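Local coordinates for dihydroneopterin aldolase (Burkholderia thailandensis, PDB 3V9O), which belongs to the dihydroneopterin aldolase family of T-fold proteins, assembles from several subunits, and holds guanine in a pocket where two subunits meet, at residues A[63-66]-A[70-73]; A[28-33]-A[80-85]; A[53-58]-A[103-108]. One frame throughout, in Å; residues are numbered along the deposited sequence.

Contact 1 of 3, residues A[63-66]-A[70-73]; sequences TPVE and REVV. With GUN (guanine), chain G.
At the edge of the Arg70 guanidinium, near its plane, lies Glu66 OE2: Arg70 NH2 donates to it at 2.8 Å in a salt bridge. The two flat groups are turned 57° apart, and the donor reaches OE2 from above the carboxylate plane. A water sits at the same guanidinium edge and donates to both Glu66 OE2 and Glu71 OE2, which probably eases the approach of the two acidic groups.

The second flat group, the carboxylate of Glu71, is gripped by successive backbone N-H groups. Val65 N donates to Glu71 OE2 at 2.8 Å, from the syn side but 33° out of the plane, while Glu71 OE1 accepts from Glu66 N through its syn lone pair, at 3.0 Å; Glu66 N has only a weak bond to OE2. Lys68 N also binds OE1. With CG beside its own backbone N (chi1 -65°) and the chain extended beyond it, Glu71 carries its carboxylate across to the facing backbone. Pro64 CB lies 3.5 Å from Glu71 OE1, and farther along Pro64 CD packs on Val72 CG1 at 3.9 Å. Another water joins the carbonyl oxygens of Thr63 and Glu71.

A surface loop between strand 47-58 and helix 76-87 is thus folded back on itself, largely round the Glu71 carboxylate, with the Arg70-Glu66 salt bridge beside it. Its far end borders the intersubunit guanine pocket: guanine N2 donates to Val73 O at 2.8 Å, and Asp74 and Tyr75 of the same chain, with Gln94 and Glu95 of the second subunit, also hydrogen-bond the guanine.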
loop_
_atom_site.group_PDB
_atom_site.type_symbol
_atom_site.label_atom_id
_atom_site.label_comp_id
_atom_site.label_asym_id
_atom_site.label_seq_id
_atom_site.Cartn_x
_atom_site.Cartn_y
_atom_site.Cartn_z
ATOM N N THR A 63 20.638 15.750 -3.176
ATOM C CA THR A 63 20.314 16.526 -1.978
ATOM C C THR A 63 20.677 17.944 -2.266
ATOM O O THR A 63 21.857 18.276 -2.283
ATOM C CB THR A 63 21.018 15.962 -0.686
ATOM O OG1 THR A 63 20.487 14.636 -0.427
ATOM C CG2 THR A 63 20.685 16.867 0.531
ATOM N N PRO A 64 19.679 18.797 -2.558
ATOM C CA PRO A 64 19.979 20.183 -2.881
ATOM C C PRO A 64 20.329 20.963 -1.648
ATOM O O PRO A 64 19.648 20.889 -0.597
ATOM C CB PRO A 64 18.670 20.707 -3.492
ATOM C CG PRO A 64 17.600 19.876 -2.754
ATOM C CD PRO A 64 18.233 18.498 -2.605
ATOM N N VAL A 65 21.415 21.703 -1.772
ATOM C CA VAL A 65 21.792 22.616 -0.722
ATOM C C VAL A 65 21.662 24.053 -1.182
ATOM O O VAL A 65 21.816 24.949 -0.371
ATOM C CB VAL A 65 23.206 22.327 -0.121
ATOM C CG1 VAL A 65 23.287 20.881 0.335
ATOM C CG2 VAL A 65 24.290 22.610 -1.130
ATOM N N GLU A 66 21.385 24.268 -2.477
ATOM C CA GLU A 66 21.141 25.620 -3.013
ATOM C C GLU A 66 19.779 25.741 -3.666
ATOM O O GLU A 66 19.506 26.735 -4.341
ATOM C CB GLU A 66 22.127 26.002 -4.134
ATOM C CG GLU A 66 23.543 26.131 -3.778
ATOM C CD GLU A 66 24.365 26.627 -4.960
ATOM O OE1 GLU A 66 24.358 27.843 -5.208
ATOM O OE2 GLU A 66 25.011 25.797 -5.624
ATOM N N ARG A 70 19.656 21.707 -10.999
ATOM C CA ARG A 70 20.859 20.977 -11.385
ATOM C C ARG A 70 21.386 20.067 -10.274
ATOM O O ARG A 70 22.209 19.206 -10.540
ATOM C CB ARG A 70 21.976 21.936 -11.836
ATOM C CG ARG A 70 22.428 22.904 -10.748
ATOM C CD ARG A 70 23.636 23.719 -11.198
ATOM N NE ARG A 70 23.931 24.873 -10.342
ATOM C CZ ARG A 70 24.354 24.814 -9.073
ATOM N NH1 ARG A 70 24.523 23.647 -8.447
ATOM N NH2 ARG A 70 24.612 25.949 -8.422
ATOM N N GLU A 71 20.946 20.285 -9.030
ATOM C CA GLU A 71 21.396 19.472 -7.899
ATOM C C GLU A 71 20.641 18.151 -7.754
ATOM O O GLU A 71 20.963 17.350 -6.872
ATOM C CB GLU A 71 21.232 20.245 -6.587
ATOM C CG GLU A 71 22.112 21.465 -6.519
ATOM C CD GLU A 71 21.956 22.115 -5.189
ATOM O OE1 GLU A 71 20.969 22.839 -5.050
ATOM O OE2 GLU A 71 22.763 21.876 -4.247
ATOM N N VAL A 72 19.551 17.974 -8.515
ATOM C CA VAL A 72 18.747 16.768 -8.387
ATOM C C VAL A 72 18.490 16.080 -9.724
ATOM O O VAL A 72 18.864 16.602 -10.801
ATOM C CB VAL A 72 17.386 17.087 -7.711
ATOM C CG1 VAL A 72 17.555 17.765 -6.373
ATOM C CG2 VAL A 72 16.485 17.958 -8.584
ATOM N N VAL A 73 17.935 14.867 -9.666
ATOM C CA VAL A 73 17.461 14.175 -10.873
ATOM C C VAL A 73 16.070 14.730 -11.191
ATOM O O VAL A 73 15.169 14.651 -10.387
ATOM C CB VAL A 73 17.376 12.635 -10.677
ATOM C CG1 VAL A 73 16.673 11.991 -11.882
ATOM C CG2 VAL A 73 18.799 12.052 -10.493
HETATM N N9 GUN G . 11.419 19.053 -12.172
HETATM C C8 GUN G . 10.657 20.201 -12.001
HETATM N N7 GUN G . 10.456 20.524 -10.642
HETATM C C5 GUN G . 11.197 19.551 -10.000
HETATM C C6 GUN G . 11.412 19.293 -8.565
HETATM O O6 GUN G . 10.957 19.983 -7.639
HETATM N N1 GUN G . 12.210 18.192 -8.256
HETATM C C2 GUN G . 12.706 17.323 -9.227
HETATM N N2 GUN G . 13.416 16.210 -8.842
HETATM N N3 GUN G . 12.506 17.555 -10.595
HETATM C C4 GUN G . 11.741 18.664 -10.898
HETATM O O HOH W 1 23.090 16.758 -4.701
HETATM O O HOH W 2 24.171 19.305 -3.538
HETATM O O HOH W 3 25.293 22.713 -4.933
#

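Contact 2 of 3, residues A[28-33]-A[80-85]; sequences RNHEVY and QSVAQC. With EDO (1,2-ethanediol), chain F.
His30 reaches from strand 22-34 toward Val82 on helix 76-87, the two side chains coming from opposite directions. From CB of His30 the chain turns so that CG lies opposite the backbone N (chi1 175°), which carries the imidazole out from the strand to the helix. Past CG the ring divides into two unlike sides. On one, ND1 is hydrogen-bonded to the backbone oxygen of Asp126 of the second subunit, a bond that helps to fix the rotation of the ring. On the other, CD2 makes the closest approach, 3.6 Å from Val82 CG1, with Val82 CB at 3.9 Å. The tip nitrogen NE2 also lies near the methyl, 3.8 Å from Val82 CG1.

The isopropyl group of Val82 is not laid flat over the ring. Its CB stands at the ring edge, in the imidazole plane, whereas CG1 approaches obliquely. CG1 is the branch that points away from the backbone N of Val82 (chi1 173°), and it serves two strand residues: besides His30 it meets Val32 CG1 at 4.3 Å, a looser apolar contact. No hydrogen bond joins the two segments; what they share is a small van der Waals contact.

Val82 also rests on Ile51 of strand 47-58, the neighbour of strand 22-34 in the antiparallel sheet. On the helix, Ser81 and Cys85 touch helix 94-106 while Val82 covers the sheet. Strand 22-34 is outermost within this chain, and along it Arg28 and His30 pair in an antiparallel ladder with a strand of the second subunit, so helix 76-87 lies against a sheet that continues across the interface.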
loop_
_atom_site.group_PDB
_atom_site.type_symbol
_atom_site.label_atom_id
_atom_site.label_comp_id
_atom_site.label_asym_id
_atom_site.label_seq_id
_atom_site.Cartn_x
_atom_site.Cartn_y
_atom_site.Cartn_z
ATOM N N ARG A 28 2.272 9.215 -10.366
ATOM C CA ARG A 28 1.064 8.461 -10.064
ATOM C C ARG A 28 0.021 8.617 -11.151
ATOM O O ARG A 28 -0.362 9.749 -11.495
ATOM C CB ARG A 28 0.435 8.877 -8.708
ATOM C CG ARG A 28 -0.726 7.991 -8.333
ATOM C CD ARG A 28 -1.155 7.987 -6.863
ATOM N NE ARG A 28 -1.727 9.272 -6.495
ATOM C CZ ARG A 28 -1.123 10.190 -5.714
ATOM N NH1 ARG A 28 0.034 9.962 -5.150
ATOM N NH2 ARG A 28 -1.767 11.310 -5.491
ATOM N N ASN A 29 -0.437 7.462 -11.641
ATOM C CA ASN A 29 -1.565 7.376 -12.626
ATOM C C ASN A 29 -1.369 8.315 -13.813
ATOM O O ASN A 29 -2.205 9.231 -14.033
ATOM C CB ASN A 29 -2.911 7.560 -11.972
ATOM C CG ASN A 29 -3.188 6.481 -10.945
ATOM O OD1 ASN A 29 -2.746 5.311 -11.124
ATOM N ND2 ASN A 29 -3.940 6.820 -9.898
ATOM N N HIS A 30 -0.297 8.084 -14.585
ATOM C CA HIS A 30 -0.131 8.757 -15.845
ATOM C C HIS A 30 -0.957 7.996 -16.867
ATOM O O HIS A 30 -0.681 6.851 -17.169
ATOM C CB HIS A 30 1.359 8.745 -16.221
ATOM C CG HIS A 30 1.649 9.303 -17.559
ATOM N ND1 HIS A 30 0.867 10.251 -18.162
ATOM C CD2 HIS A 30 2.698 9.095 -18.398
ATOM C CE1 HIS A 30 1.385 10.580 -19.339
ATOM N NE2 HIS A 30 2.482 9.872 -19.510
ATOM N N GLU A 31 -1.964 8.639 -17.420
ATOM C CA GLU A 31 -2.798 8.008 -18.452
ATOM C C GLU A 31 -2.296 8.397 -19.845
ATOM O O GLU A 31 -1.932 9.529 -20.127
ATOM C CB GLU A 31 -4.262 8.389 -18.287
ATOM C CG GLU A 31 -4.635 9.793 -18.588
ATOM C CD GLU A 31 -6.104 9.995 -18.745
ATOM O OE1 GLU A 31 -6.925 9.116 -18.376
ATOM O OE2 GLU A 31 -6.477 11.067 -19.254
ATOM N N VAL A 32 -2.355 7.376 -20.713
ATOM C CA VAL A 32 -2.108 7.577 -22.130
ATOM C C VAL A 32 -3.167 6.824 -22.912
ATOM O O VAL A 32 -3.805 5.873 -22.415
ATOM C CB VAL A 32 -0.699 7.076 -22.551
ATOM C CG1 VAL A 32 0.427 7.841 -21.813
ATOM C CG2 VAL A 32 -0.534 5.568 -22.381
ATOM N N TYR A 33 -3.368 7.225 -24.162
ATOM C CA TYR A 33 -4.232 6.520 -25.067
ATOM C C TYR A 33 -3.334 6.025 -26.198
ATOM O O TYR A 33 -2.556 6.811 -26.771
ATOM C CB TYR A 33 -5.337 7.427 -25.613
ATOM C CG TYR A 33 -6.370 7.812 -24.559
ATOM C CD1 TYR A 33 -6.166 8.921 -23.760
ATOM C CD2 TYR A 33 -7.519 7.026 -24.358
ATOM C CE1 TYR A 33 -7.119 9.279 -22.794
ATOM C CE2 TYR A 33 -8.461 7.382 -23.403
ATOM C CZ TYR A 33 -8.235 8.508 -22.644
ATOM O OH TYR A 33 -9.215 8.869 -21.695
ATOM N N GLN A 80 8.681 11.816 -19.605
ATOM C CA GLN A 80 9.390 11.821 -20.902
ATOM C C GLN A 80 9.667 10.415 -21.395
ATOM O O GLN A 80 9.531 10.142 -22.608
ATOM C CB GLN A 80 10.705 12.580 -20.725
ATOM C CG GLN A 80 10.503 14.094 -20.717
ATOM C CD GLN A 80 11.702 14.890 -20.193
ATOM O OE1 GLN A 80 12.744 14.331 -19.807
ATOM N NE2 GLN A 80 11.535 16.213 -20.139
ATOM N N SER A 81 10.128 9.555 -20.511
ATOM C CA SER A 81 10.415 8.193 -20.910
ATOM C C SER A 81 9.160 7.439 -21.310
ATOM O O SER A 81 9.194 6.684 -22.313
ATOM C CB SER A 81 11.209 7.463 -19.848
ATOM O OG SER A 81 12.358 8.238 -19.578
ATOM N N VAL A 82 8.064 7.618 -20.579
ATOM C CA VAL A 82 6.812 6.969 -20.999
ATOM C C VAL A 82 6.441 7.495 -22.370
ATOM O O VAL A 82 6.132 6.698 -23.281
ATOM C CB VAL A 82 5.705 7.290 -20.004
ATOM C CG1 VAL A 82 4.363 6.757 -20.561
ATOM C CG2 VAL A 82 6.034 6.601 -18.681
ATOM N N ALA A 83 6.484 8.795 -22.610
ATOM C CA ALA A 83 6.106 9.323 -23.919
ATOM C C ALA A 83 6.955 8.754 -25.027
ATOM O O ALA A 83 6.420 8.402 -26.124
ATOM C CB ALA A 83 6.223 10.856 -23.959
ATOM N N GLN A 84 8.258 8.626 -24.807
ATOM C CA GLN A 84 9.134 8.111 -25.839
ATOM C C GLN A 84 8.759 6.660 -26.173
ATOM O O GLN A 84 8.724 6.277 -27.333
ATOM C CB GLN A 84 10.579 8.195 -25.376
ATOM C CG GLN A 84 11.111 9.615 -25.407
ATOM C CD GLN A 84 12.384 9.824 -24.582
ATOM O OE1 GLN A 84 12.889 8.910 -23.900
ATOM N NE2 GLN A 84 12.907 11.053 -24.637
ATOM N N CYS A 85 8.490 5.870 -25.149
ATOM C CA CYS A 85 8.132 4.470 -25.371
ATOM C C CYS A 85 6.802 4.293 -26.075
ATOM O O CYS A 85 6.694 3.497 -27.036
ATOM C CB CYS A 85 8.195 3.691 -24.038
ATOM S SG CYS A 85 9.838 3.512 -23.350
HETATM C C1 EDO F . 8.490 -1.014 -27.537
HETATM O O1 EDO F . 9.903 -0.819 -27.513
HETATM C C2 EDO F . 7.860 0.021 -26.614
HETATM O O2 EDO F . 8.695 1.198 -26.610
#

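Contact 3 of 3, residues A[53-58]-A[103-108]; sequences VDLFVP and ASLLAH
Val53 and Leu105 point at each other tip to tip, one from strand 47-58 and the other from helix 94-106, in the layered arrangement of a T-fold subunit: an antiparallel four-stranded sheet with two helices, inserted between its second and third strands, packed on one face. Leu105 supplies the whole helix side of this contact and meets the strand at two levels. Its outer methyl reaches Val53, while its CB, close to the helix backbone, is met by the end of Leu55.

Leu55 and Leu105 do not run head-on; their side chains cross at a slant, and the CD1 branch of Leu55 comes within 3.9 Å of Leu105 CB. Leu55 thereby fills in beside the stem of Leu105. On Val53 the touching branch is CG1, set opposite the backbone N by a chi1 of 180°, which directs the methyl at the helix.

Between these two residues, Asp54 starts away from the helix and forms salt bridges with Arg24 and Arg115 on neighbouring strands. The apolar layer continues beyond the pair: Val114 of strand 113-120 touches both Leu55 and Leu105, and Met78 of helix 76-87 packs on Val53. All three residues that touch are buried.

An inverse gamma turn is centred on Ala107, and the His108 ring has its edge toward Leu105 CA. The tightest approach between strand and helix remains that of two methyls, Val53 CG1 and Leu105 CD1, at 3.5 Å.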
loop_
_atom_site.group_PDB
_atom_site.type_symbol
_atom_site.label_atom_id
_atom_site.label_comp_id
_atom_site.label_asym_id
_atom_site.label_seq_id
_atom_site.Cartn_x
_atom_site.Cartn_y
_atom_site.Cartn_z
ATOM N N VAL A 53 5.083 4.999 -11.957
ATOM C CA VAL A 53 6.563 4.853 -11.980
ATOM C C VAL A 53 7.111 5.330 -10.637
ATOM O O VAL A 53 6.686 6.359 -10.080
ATOM C CB VAL A 53 7.193 5.751 -13.056
ATOM C CG1 VAL A 53 8.747 5.601 -13.100
ATOM C CG2 VAL A 53 6.589 5.406 -14.464
ATOM N N ASP A 54 8.081 4.560 -10.130
ATOM C CA ASP A 54 8.865 4.940 -8.928
ATOM C C ASP A 54 10.326 4.876 -9.373
ATOM O O ASP A 54 10.810 3.886 -9.930
ATOM C CB ASP A 54 8.679 4.006 -7.750
ATOM C CG ASP A 54 7.303 4.012 -7.178
ATOM O OD1 ASP A 54 6.783 5.050 -6.793
ATOM O OD2 ASP A 54 6.748 2.911 -7.038
ATOM N N LEU A 55 11.061 5.980 -9.198
ATOM C CA LEU A 55 12.471 6.014 -9.511
ATOM C C LEU A 55 13.242 6.187 -8.204
ATOM O O LEU A 55 12.950 7.125 -7.431
ATOM C CB LEU A 55 12.662 7.200 -10.488
ATOM C CG LEU A 55 13.815 7.259 -11.414
ATOM C CD1 LEU A 55 13.722 6.026 -12.342
ATOM C CD2 LEU A 55 13.641 8.536 -12.248
ATOM N N PHE A 56 14.217 5.334 -7.916
ATOM C CA PHE A 56 15.051 5.422 -6.681
ATOM C C PHE A 56 16.375 6.014 -7.047
ATOM O O PHE A 56 17.097 5.414 -7.872
ATOM C CB PHE A 56 15.150 4.074 -5.973
ATOM C CG PHE A 56 13.765 3.574 -5.572
ATOM C CD1 PHE A 56 12.951 2.853 -6.461
ATOM C CD2 PHE A 56 13.326 3.888 -4.290
ATOM C CE1 PHE A 56 11.634 2.466 -6.066
ATOM C CE2 PHE A 56 12.062 3.475 -3.892
ATOM C CZ PHE A 56 11.250 2.765 -4.766
ATOM N N VAL A 57 16.670 7.186 -6.494
ATOM C CA VAL A 57 17.906 7.907 -6.798
ATOM C C VAL A 57 18.682 8.173 -5.486
ATOM O O VAL A 57 18.045 8.534 -4.463
ATOM C CB VAL A 57 17.582 9.215 -7.596
ATOM C CG1 VAL A 57 16.835 8.864 -8.867
ATOM C CG2 VAL A 57 16.706 10.172 -6.786
ATOM N N PRO A 58 19.997 8.032 -5.459
ATOM C CA PRO A 58 20.729 8.202 -4.203
ATOM C C PRO A 58 20.577 9.613 -3.627
ATOM O O PRO A 58 20.652 10.592 -4.375
ATOM C CB PRO A 58 22.203 7.965 -4.611
ATOM C CG PRO A 58 22.051 6.994 -5.779
ATOM C CD PRO A 58 20.849 7.466 -6.534
ATOM N N ALA A 103 13.517 -0.194 -18.778
ATOM C CA ALA A 103 14.880 -0.178 -19.333
ATOM C C ALA A 103 15.330 1.254 -19.631
ATOM O O ALA A 103 16.507 1.616 -19.350
ATOM C CB ALA A 103 14.964 -1.040 -20.580
ATOM N N SER A 104 14.439 2.060 -20.200
ATOM C CA SER A 104 14.767 3.452 -20.462
ATOM C C SER A 104 15.164 4.188 -19.197
ATOM O O SER A 104 16.161 4.923 -19.188
ATOM C CB SER A 104 13.537 4.104 -21.134
ATOM O OG SER A 104 13.766 5.484 -21.331
ATOM N N LEU A 105 14.387 4.021 -18.129
ATOM C CA LEU A 105 14.639 4.790 -16.911
ATOM C C LEU A 105 15.874 4.284 -16.132
ATOM O O LEU A 105 16.519 5.085 -15.438
ATOM C CB LEU A 105 13.380 4.725 -16.006
ATOM C CG LEU A 105 12.308 5.684 -16.554
ATOM C CD1 LEU A 105 11.023 5.356 -15.810
ATOM C CD2 LEU A 105 12.652 7.161 -16.413
ATOM N N LEU A 106 16.206 2.998 -16.252
ATOM C CA LEU A 106 17.431 2.473 -15.650
ATOM C C LEU A 106 18.647 3.007 -16.348
ATOM O O LEU A 106 19.737 2.942 -15.776
ATOM C CB LEU A 106 17.469 0.962 -15.747
ATOM C CG LEU A 106 16.574 0.320 -14.716
ATOM C CD1 LEU A 106 16.347 -1.158 -15.171
ATOM C CD2 LEU A 106 17.131 0.410 -13.285
ATOM N N ALA A 107 18.537 3.540 -17.572
ATOM C CA ALA A 107 19.729 3.892 -18.356
ATOM C C ALA A 107 20.263 5.277 -18.001
ATOM O O ALA A 107 20.526 6.112 -18.865
ATOM C CB ALA A 107 19.417 3.781 -19.878
ATOM N N HIS A 108 20.421 5.550 -16.697
ATOM C CA HIS A 108 20.823 6.863 -16.184
ATOM C C HIS A 108 21.732 6.586 -14.999
ATOM O O HIS A 108 21.420 5.741 -14.138
ATOM C CB HIS A 108 19.637 7.709 -15.757
ATOM C CG HIS A 108 18.712 8.037 -16.870
ATOM N ND1 HIS A 108 18.966 9.036 -17.800
ATOM C CD2 HIS A 108 17.594 7.397 -17.282
ATOM C CE1 HIS A 108 18.009 9.008 -18.720
ATOM N NE2 HIS A 108 17.163 8.025 -18.426
#

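How the contacts relate
Contacts 2 and 3 join the same sheet to its two covering helices. Their segments alternate along the chain, strand 22-34, strand 47-58, helix 76-87, helix 94-106, and their centres lie about 14 Å apart. The helices also meet each other, Ser81 packing against Leu105. Contact 1 is nested within the chain loops closed by both, in the connection between strand 47-58 and helix 76-87. Its centre is about 25 Å from that of contact 2 and 17 Å from that of contact 3, which it touches through Val73 and Val57. Contact 3 thus lies in the interior of the subunit, while contacts 1 and 2 lie where it meets its neighbour, contact 1 beside the bound guanine.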